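Local structure of alpha-galactosidase (Thermus thermophilus, 6LCJ) at residues E[50-55]-E[339-344]; E[353-358]-E[385-390]. The protein probably hydrolyses terminal alpha-galactosidic bonds, releasing galactose from oligosaccharides as a family 36 glycoside hydrolase, and assembles as a hexamer. One frame throughout, in Å; residues are numbered along the deposited sequence.

Contact 1 (E[50-55]-E[339-344])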
ATOM      1  N   TRP E  50      12.273  29.607  10.756  1.00 25.42           N
ATOM      2  CA  TRP E  50      11.981  29.831  12.169  1.00 23.50           C
ATOM      3  C   TRP E  50      13.194  30.323  12.947  1.00 24.42           C
ATOM      4  O   TRP E  50      13.082  31.252  13.752  1.00 25.30           O
ATOM      5  CB  TRP E  50      11.473  28.545  12.796  1.00 24.93           C
ATOM      6  CG  TRP E  50      11.021  28.689  14.216  1.00 25.15           C
ATOM      7  CD1 TRP E  50      10.298  29.717  14.755  1.00 24.71           C
ATOM      8  CD2 TRP E  50      11.249  27.759  15.274  1.00 23.57           C
ATOM      9  NE1 TRP E  50      10.062  29.479  16.083  1.00 23.92           N
ATOM     10  CE2 TRP E  50      10.627  28.280  16.428  1.00 22.94           C
ATOM     11  CE3 TRP E  50      11.905  26.517  15.354  1.00 24.38           C
ATOM     12  CZ2 TRP E  50      10.649  27.614  17.652  1.00 27.52           C
ATOM     13  CZ3 TRP E  50      11.923  25.850  16.563  1.00 23.83           C
ATOM     14  CH2 TRP E  50      11.298  26.397  17.701  1.00 30.26           C
ATOM     15  N   GLN E  51      14.341  29.672  12.774  1.00 20.30           N
ATOM     16  CA  GLN E  51      15.491  29.910  13.631  1.00 22.06           C
ATOM     17  C   GLN E  51      16.726  30.258  12.792  1.00 23.78           C
ATOM     18  O   GLN E  51      16.684  30.325  11.558  1.00 24.96           O
ATOM     19  CB  GLN E  51      15.739  28.699  14.558  1.00 22.35           C
ATOM     20  CG  GLN E  51      15.779  27.355  13.865  1.00 26.92           C
ATOM     21  CD  GLN E  51      17.024  26.555  14.208  1.00 32.15           C
ATOM     22  OE1 GLN E  51      18.124  27.111  14.286  1.00 29.39           O
ATOM     23  NE2 GLN E  51      16.862  25.239  14.405  1.00 29.28           N
ATOM     24  N   SER E  52      17.835  30.494  13.498  1.00 26.69           N
ATOM     25  CA  SER E  52      19.089  30.947  12.888  1.00 22.87           C
ATOM     26  C   SER E  52      19.459  30.147  11.645  1.00 23.31           C
ATOM     27  O   SER E  52      19.702  30.719  10.579  1.00 28.48           O
ATOM     28  CB  SER E  52      20.214  30.852  13.915  1.00 21.50           C
ATOM     29  OG  SER E  52      20.049  31.835  14.924  1.00 23.33           O
ATOM     30  N   TRP E  53      19.506  28.817  11.767  1.00 25.35           N
ATOM     31  CA  TRP E  53      19.948  27.956  10.675  1.00 21.78           C
ATOM     32  C   TRP E  53      18.887  27.800   9.591  1.00 25.28           C
ATOM     33  O   TRP E  53      19.214  27.370   8.478  1.00 24.87           O
ATOM     34  CB  TRP E  53      20.362  26.579  11.229  1.00 24.13           C
ATOM     35  CG  TRP E  53      21.343  26.692  12.375  1.00 25.90           C
ATOM     36  CD1 TRP E  53      22.338  27.623  12.508  1.00 23.99           C
ATOM     37  CD2 TRP E  53      21.400  25.879  13.552  1.00 27.36           C
ATOM     38  NE1 TRP E  53      23.011  27.434  13.685  1.00 24.96           N
ATOM     39  CE2 TRP E  53      22.458  26.371  14.349  1.00 27.91           C
ATOM     40  CE3 TRP E  53      20.668  24.777  14.013  1.00 27.94           C
ATOM     41  CZ2 TRP E  53      22.800  25.797  15.587  1.00 25.82           C
ATOM     42  CZ3 TRP E  53      21.015  24.209  15.259  1.00 26.85           C
ATOM     43  CH2 TRP E  53      22.070  24.718  16.016  1.00 23.71           C
ATOM     44  N   SER E  54      17.638  28.153   9.881  1.00 25.55           N
ATOM     45  CA  SER E  54      16.546  27.913   8.943  1.00 26.83           C
ATOM     46  C   SER E  54      16.701  28.744   7.669  1.00 26.66           C
ATOM     47  O   SER E  54      17.324  29.808   7.660  1.00 25.28           O
ATOM     48  CB  SER E  54      15.202  28.224   9.601  1.00 23.70           C
ATOM     49  OG  SER E  54      14.933  27.296  10.630  1.00 23.59           O
ATOM     50  N   LEU E  55      16.121  28.239   6.585  1.00 25.06           N
ATOM     51  CA  LEU E  55      16.171  28.945   5.316  1.00 23.58           C
ATOM     52  C   LEU E  55      15.304  30.199   5.351  1.00 28.19           C
ATOM     53  O   LEU E  55      14.123  30.147   5.721  1.00 27.49           O
ATOM     54  CB  LEU E  55      15.706  28.037   4.182  1.00 24.46           C
ATOM     55  CG  LEU E  55      15.637  28.796   2.849  1.00 27.70           C
ATOM     56  CD1 LEU E  55      16.971  28.775   2.132  1.00 19.79           C
ATOM     57  CD2 LEU E  55      14.515  28.277   1.952  1.00 27.97           C
ATOM     58  N   CYS E 339      22.276  31.760  19.195  1.00 25.27           N
ATOM     59  CA  CYS E 339      22.572  30.886  18.067  1.00 27.53           C
ATOM     60  C   CYS E 339      21.553  29.749  18.034  1.00 30.07           C
ATOM     61  O   CYS E 339      21.060  29.314  19.078  1.00 29.41           O
ATOM     62  CB  CYS E 339      24.028  30.330  18.161  1.00 30.36           C
ATOM     63  SG  CYS E 339      24.645  29.472  16.627  1.00 44.41           S
ATOM     64  N   GLY E 340      21.240  29.264  16.829  1.00 29.47           N
ATOM     65  CA  GLY E 340      20.251  28.203  16.680  1.00 25.12           C
ATOM     66  C   GLY E 340      18.899  28.593  17.226  1.00 26.44           C
ATOM     67  O   GLY E 340      18.145  27.742  17.733  1.00 23.86           O
ATOM     68  N   ALA E 341      18.579  29.853  17.135  1.00 27.28           N
ATOM     69  CA  ALA E 341      17.573  30.447  17.972  1.00 25.72           C
ATOM     70  C   ALA E 341      16.406  30.937  17.142  1.00 25.96           C
ATOM     71  O   ALA E 341      16.604  31.428  16.021  1.00 24.64           O
ATOM     72  CB  ALA E 341      18.164  31.626  18.763  1.00 24.20           C
ATOM     73  N   PRO E 342      15.188  30.826  17.671  1.00 25.59           N
ATOM     74  CA  PRO E 342      14.052  31.537  17.076  1.00 23.22           C
ATOM     75  C   PRO E 342      14.411  32.983  16.787  1.00 26.43           C
ATOM     76  O   PRO E 342      14.726  33.749  17.701  1.00 26.14           O
ATOM     77  CB  PRO E 342      12.979  31.432  18.162  1.00 27.23           C
ATOM     78  CG  PRO E 342      13.334  30.180  18.890  1.00 29.30           C
ATOM     79  CD  PRO E 342      14.825  30.169  18.934  1.00 25.79           C
ATOM     80  N   VAL E 343      14.385  33.371  15.519  1.00 25.55           N
ATOM     81  CA  VAL E 343      14.928  34.671  15.149  1.00 25.11           C
ATOM     82  C   VAL E 343      14.086  35.796  15.744  1.00 26.52           C
ATOM     83  O   VAL E 343      14.572  36.596  16.550  1.00 29.49           O
ATOM     84  CB  VAL E 343      15.064  34.778  13.621  1.00 25.94           C
ATOM     85  CG1 VAL E 343      15.252  36.216  13.208  1.00 26.83           C
ATOM     86  CG2 VAL E 343      16.248  33.930  13.155  1.00 24.26           C
ATOM     87  N   LEU E 344      12.801  35.859  15.395  1.00 28.33           N
ATOM     88  CA  LEU E 344      12.016  37.026  15.784  1.00 25.76           C
ATOM     89  C   LEU E 344      11.717  37.031  17.280  1.00 29.22           C
ATOM     90  O   LEU E 344      11.770  38.086  17.922  1.00 30.34           O
ATOM     91  CB  LEU E 344      10.734  37.081  14.956  1.00 25.11           C
ATOM     92  CG  LEU E 344      11.088  37.249  13.474  1.00 30.52           C
ATOM     93  CD1 LEU E 344       9.879  37.180  12.549  1.00 25.32           C
ATOM     94  CD2 LEU E 344      11.846  38.556  13.266  1.00 26.99           C
TER
HETATM   95  O   HOH W   1      11.356  33.736  13.657  1.00 29.45           O
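The indole of W53 lies against the backbone of G340: the G340 CA sits over the six-membered ring, 3.8 Å from its centroid and 17° off the normal, a CH-pi contact at a residue with no side chain to hold the ring away. Q51 OE1 shares that face, 3.2 Å above the plane toward the rim, and accepts a weak bond from W53 N. C339 SG approaches obliquely, 3.9 Å from W53 NE1. S52 OG, anti to its carbonyl carbon (chi1 -70°), receives a straight but long, weak bond from A341 N, while its stronger partner is the R354 carbonyl. S52 N returns a weak bond to A341 O at 3.0 Å, and Q51 and P342 form a single beta bridge. The firmest link is V343 N to W50 O, 3.1 Å and 166°, in the carbonyl plane; a water donates to W50 O and accepts from L344 N. The W50 indole, with CG anti to the backbone N, runs alongside the P342 ring (CZ2 to CG 3.9 Å), its NE1 held by E317. Further out, a type I turn from Q51 to S54 presents W53. The loop after strand 44-48 thus sits on that after barrel strand 335-338, at the C-terminal strand ends, where family 36 enzymes hold their active site. W53 is placed by a CH-pi contact on one face and by F305 edge-to-face, and W50 O has two donors.

Contact 2 (E[353-358]-E[385-390])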
ATOM      1  N   LEU E 353      22.758  38.056  17.235  1.00 22.11           N
ATOM      2  CA  LEU E 353      21.880  36.992  16.764  1.00 23.43           C
ATOM      3  C   LEU E 353      22.437  36.408  15.472  1.00 23.62           C
ATOM      4  O   LEU E 353      22.631  37.135  14.494  1.00 25.47           O
ATOM      5  CB  LEU E 353      20.460  37.515  16.558  1.00 21.40           C
ATOM      6  CG  LEU E 353      19.420  36.529  16.028  1.00 24.31           C
ATOM      7  CD1 LEU E 353      19.094  35.515  17.078  1.00 24.89           C
ATOM      8  CD2 LEU E 353      18.146  37.242  15.581  1.00 24.70           C
ATOM      9  N   ARG E 354      22.692  35.105  15.468  1.00 22.45           N
ATOM     10  CA  ARG E 354      23.052  34.419  14.233  1.00 24.45           C
ATOM     11  C   ARG E 354      21.827  34.319  13.334  1.00 23.94           C
ATOM     12  O   ARG E 354      20.745  33.954  13.795  1.00 21.41           O
ATOM     13  CB  ARG E 354      23.619  33.035  14.542  1.00 20.89           C
ATOM     14  CG  ARG E 354      25.036  33.068  15.142  1.00 23.27           C
ATOM     15  CD  ARG E 354      26.119  32.935  14.069  1.00 23.81           C
ATOM     16  NE  ARG E 354      25.732  31.906  13.124  1.00 23.88           N
ATOM     17  CZ  ARG E 354      26.039  30.618  13.241  1.00 27.72           C
ATOM     18  NH1 ARG E 354      26.798  30.183  14.245  1.00 27.97           N
ATOM     19  NH2 ARG E 354      25.589  29.755  12.337  1.00 27.89           N
ATOM     20  N   VAL E 355      21.989  34.676  12.057  1.00 22.57           N
ATOM     21  CA  VAL E 355      20.886  34.732  11.103  1.00 25.45           C
ATOM     22  C   VAL E 355      21.035  33.733   9.965  1.00 23.32           C
ATOM     23  O   VAL E 355      20.210  33.731   9.050  1.00 19.95           O
ATOM     24  CB  VAL E 355      20.704  36.153  10.527  1.00 23.50           C
ATOM     25  CG1 VAL E 355      20.188  37.103  11.582  1.00 21.92           C
ATOM     26  CG2 VAL E 355      22.014  36.636   9.960  1.00 23.47           C
ATOM     27  N   GLY E 356      22.053  32.891   9.984  1.00 22.94           N
ATOM     28  CA  GLY E 356      22.175  31.866   8.979  1.00 21.55           C
ATOM     29  C   GLY E 356      22.791  30.578   9.489  1.00 25.47           C
ATOM     30  O   GLY E 356      23.342  30.501  10.598  1.00 25.16           O
ATOM     31  N   PRO E 357      22.702  29.533   8.664  1.00 24.34           N
ATOM     32  CA  PRO E 357      23.482  28.316   8.903  1.00 19.28           C
ATOM     33  C   PRO E 357      24.934  28.614   9.204  1.00 24.09           C
ATOM     34  O   PRO E 357      25.463  29.673   8.847  1.00 23.11           O
ATOM     35  CB  PRO E 357      23.350  27.553   7.581  1.00 22.80           C
ATOM     36  CG  PRO E 357      22.100  28.055   6.972  1.00 22.27           C
ATOM     37  CD  PRO E 357      21.988  29.491   7.373  1.00 23.22           C
ATOM     38  N   ASP E 358      25.581  27.678   9.883  1.00 25.29           N
ATOM     39  CA  ASP E 358      27.018  27.749  10.083  1.00 24.56           C
ATOM     40  C   ASP E 358      27.744  27.958   8.760  1.00 27.18           C
ATOM     41  O   ASP E 358      27.429  27.328   7.743  1.00 27.16           O
ATOM     42  CB  ASP E 358      27.513  26.454  10.717  1.00 24.00           C
ATOM     43  CG  ASP E 358      27.115  26.322  12.148  1.00 27.17           C
ATOM     44  OD1 ASP E 358      26.469  27.261  12.697  1.00 28.09           O
ATOM     45  OD2 ASP E 358      27.466  25.269  12.724  1.00 30.68           O
ATOM     46  N   ARG E 385      23.096  32.693   2.025  1.00 23.55           N
ATOM     47  CA  ARG E 385      21.742  32.821   1.482  1.00 28.21           C
ATOM     48  C   ARG E 385      20.748  33.306   2.534  1.00 29.09           C
ATOM     49  O   ARG E 385      19.913  34.171   2.252  1.00 31.91           O
ATOM     50  CB  ARG E 385      21.263  31.501   0.883  1.00 24.95           C
ATOM     51  CG  ARG E 385      19.829  31.595   0.338  1.00 30.59           C
ATOM     52  CD  ARG E 385      19.500  30.470  -0.650  1.00 36.57           C
ATOM     53  NE  ARG E 385      19.610  29.209   0.054  1.00 38.99           N
ATOM     54  CZ  ARG E 385      20.553  28.302  -0.165  1.00 43.21           C
ATOM     55  NH1 ARG E 385      21.461  28.489  -1.123  1.00 46.66           N
ATOM     56  NH2 ARG E 385      20.589  27.207   0.584  1.00 34.51           N
ATOM     57  N   SER E 386      20.812  32.756   3.752  1.00 27.32           N
ATOM     58  CA  SER E 386      19.842  33.129   4.778  1.00 26.50           C
ATOM     59  C   SER E 386      20.182  34.472   5.412  1.00 27.04           C
ATOM     60  O   SER E 386      19.284  35.274   5.691  1.00 25.98           O
ATOM     61  CB  SER E 386      19.753  32.036   5.846  1.00 22.85           C
ATOM     62  OG  SER E 386      19.017  30.923   5.357  1.00 27.85           O
ATOM     63  N   THR E 387      21.472  34.719   5.657  1.00 25.94           N
ATOM     64  CA  THR E 387      21.911  35.998   6.206  1.00 22.21           C
ATOM     65  C   THR E 387      21.489  37.158   5.312  1.00 27.56           C
ATOM     66  O   THR E 387      20.944  38.162   5.789  1.00 32.24           O
ATOM     67  CB  THR E 387      23.425  35.981   6.373  1.00 24.24           C
ATOM     68  OG1 THR E 387      23.782  34.993   7.337  1.00 18.35           O
ATOM     69  CG2 THR E 387      23.949  37.356   6.801  1.00 28.94           C
ATOM     70  N   LEU E 388      21.724  37.036   4.005  1.00 24.62           N
ATOM     71  CA  LEU E 388      21.361  38.108   3.088  1.00 26.22           C
ATOM     72  C   LEU E 388      19.893  38.505   3.203  1.00 29.01           C
ATOM     73  O   LEU E 388      19.544  39.660   2.927  1.00 36.16           O
ATOM     74  CB  LEU E 388      21.679  37.698   1.651  1.00 28.38           C
ATOM     75  CG  LEU E 388      23.133  37.882   1.233  1.00 29.67           C
ATOM     76  CD1 LEU E 388      23.471  37.048   0.008  1.00 29.20           C
ATOM     77  CD2 LEU E 388      23.417  39.360   1.002  1.00 31.73           C
ATOM     78  N   HIS E 389      19.015  37.588   3.610  1.00 26.29           N
ATOM     79  CA  HIS E 389      17.593  37.901   3.696  1.00 23.02           C
ATOM     80  C   HIS E 389      17.158  38.259   5.104  1.00 26.44           C
ATOM     81  O   HIS E 389      15.957  38.380   5.362  1.00 25.19           O
ATOM     82  CB  HIS E 389      16.747  36.740   3.181  1.00 25.31           C
ATOM     83  CG  HIS E 389      16.975  36.430   1.740  1.00 28.21           C
ATOM     84  ND1 HIS E 389      18.035  35.664   1.303  1.00 31.03           N
ATOM     85  CD2 HIS E 389      16.292  36.797   0.633  1.00 31.34           C
ATOM     86  CE1 HIS E 389      17.989  35.560  -0.012  1.00 34.14           C
ATOM     87  NE2 HIS E 389      16.940  36.238  -0.443  1.00 39.12           N
ATOM     88  N   ARG E 390      18.103  38.430   6.023  1.00 24.93           N
ATOM     89  CA  ARG E 390      17.776  38.828   7.380  1.00 26.82           C
ATOM     90  C   ARG E 390      18.517  40.086   7.813  1.00 28.32           C
ATOM     91  O   ARG E 390      18.535  40.398   9.013  1.00 25.58           O
ATOM     92  CB  ARG E 390      18.051  37.664   8.339  1.00 24.02           C
ATOM     93  CG  ARG E 390      16.998  36.576   8.252  1.00 22.22           C
ATOM     94  CD  ARG E 390      17.363  35.366   9.088  1.00 23.09           C
ATOM     95  NE  ARG E 390      16.217  34.489   9.306  1.00 24.46           N
ATOM     96  CZ  ARG E 390      16.322  33.181   9.511  1.00 26.52           C
ATOM     97  NH1 ARG E 390      17.526  32.617   9.528  1.00 24.85           N
ATOM     98  NH2 ARG E 390      15.237  32.436   9.709  1.00 24.06           N
TER
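From CB onward, the R390 side chain slides past V355 in the opposite sense. R390 CB packs 3.8 Å from V355 CB, and the chain, extended from CG to NE, carries CD across the same carbon at 3.7 Å. The NE end turns to a second partner, H48 NE2. At the tip NH1 donates to V355 O at 2.9 Å (162°), the oxygen in the guanidinium plane but the donor 57° above the carbonyl plane. NH2 has weak bonds to the G49 and Q51 carbonyls. V355 CG1 lies against R390 CB and V355 CG2 meets T387 OG1 at 3.6 Å, the V355 and T387 side chains crossing at about a right angle; T387 OG1 itself bonds A383 O. S386 CB fills in against P357 CD at 3.7 Å, while S386 OG bonds the backbone of S54 and A56. Within 353-358, R354 NH2 bridges D358 OD1 (2.7 Å, a salt bridge) and G356 O, tying strand end to loop. The loop leaving barrel strand 352-354 thus packs on the end of helix 380-388, ahead of barrel strand 398-400. The buried R390 charge meets mainly carbonyl oxygens, and its donation to H48 NE2 would favour a neutral imidazole.

After strand 44-48 of the N-terminal beta-sandwich, the chain enters 50-55 and, nearly 300 residues later, meets 339-344, where contact 1 closes a loop holding five strands of the eight-stranded barrel. Contact 2 then opens at strand 352-354, the next barrel strand, and closes at the end of helix 380-388, before strand 398-400. The two loops follow in series, neither nesting nor crossing, yet their centres lie about 8 Å apart. The turn at 50-55 reaches both: its serines probably bond both segments of contact 2, and R390 also approaches its backbone. Sandwich loop, barrel strand ends and the helix thus lock together within one chain.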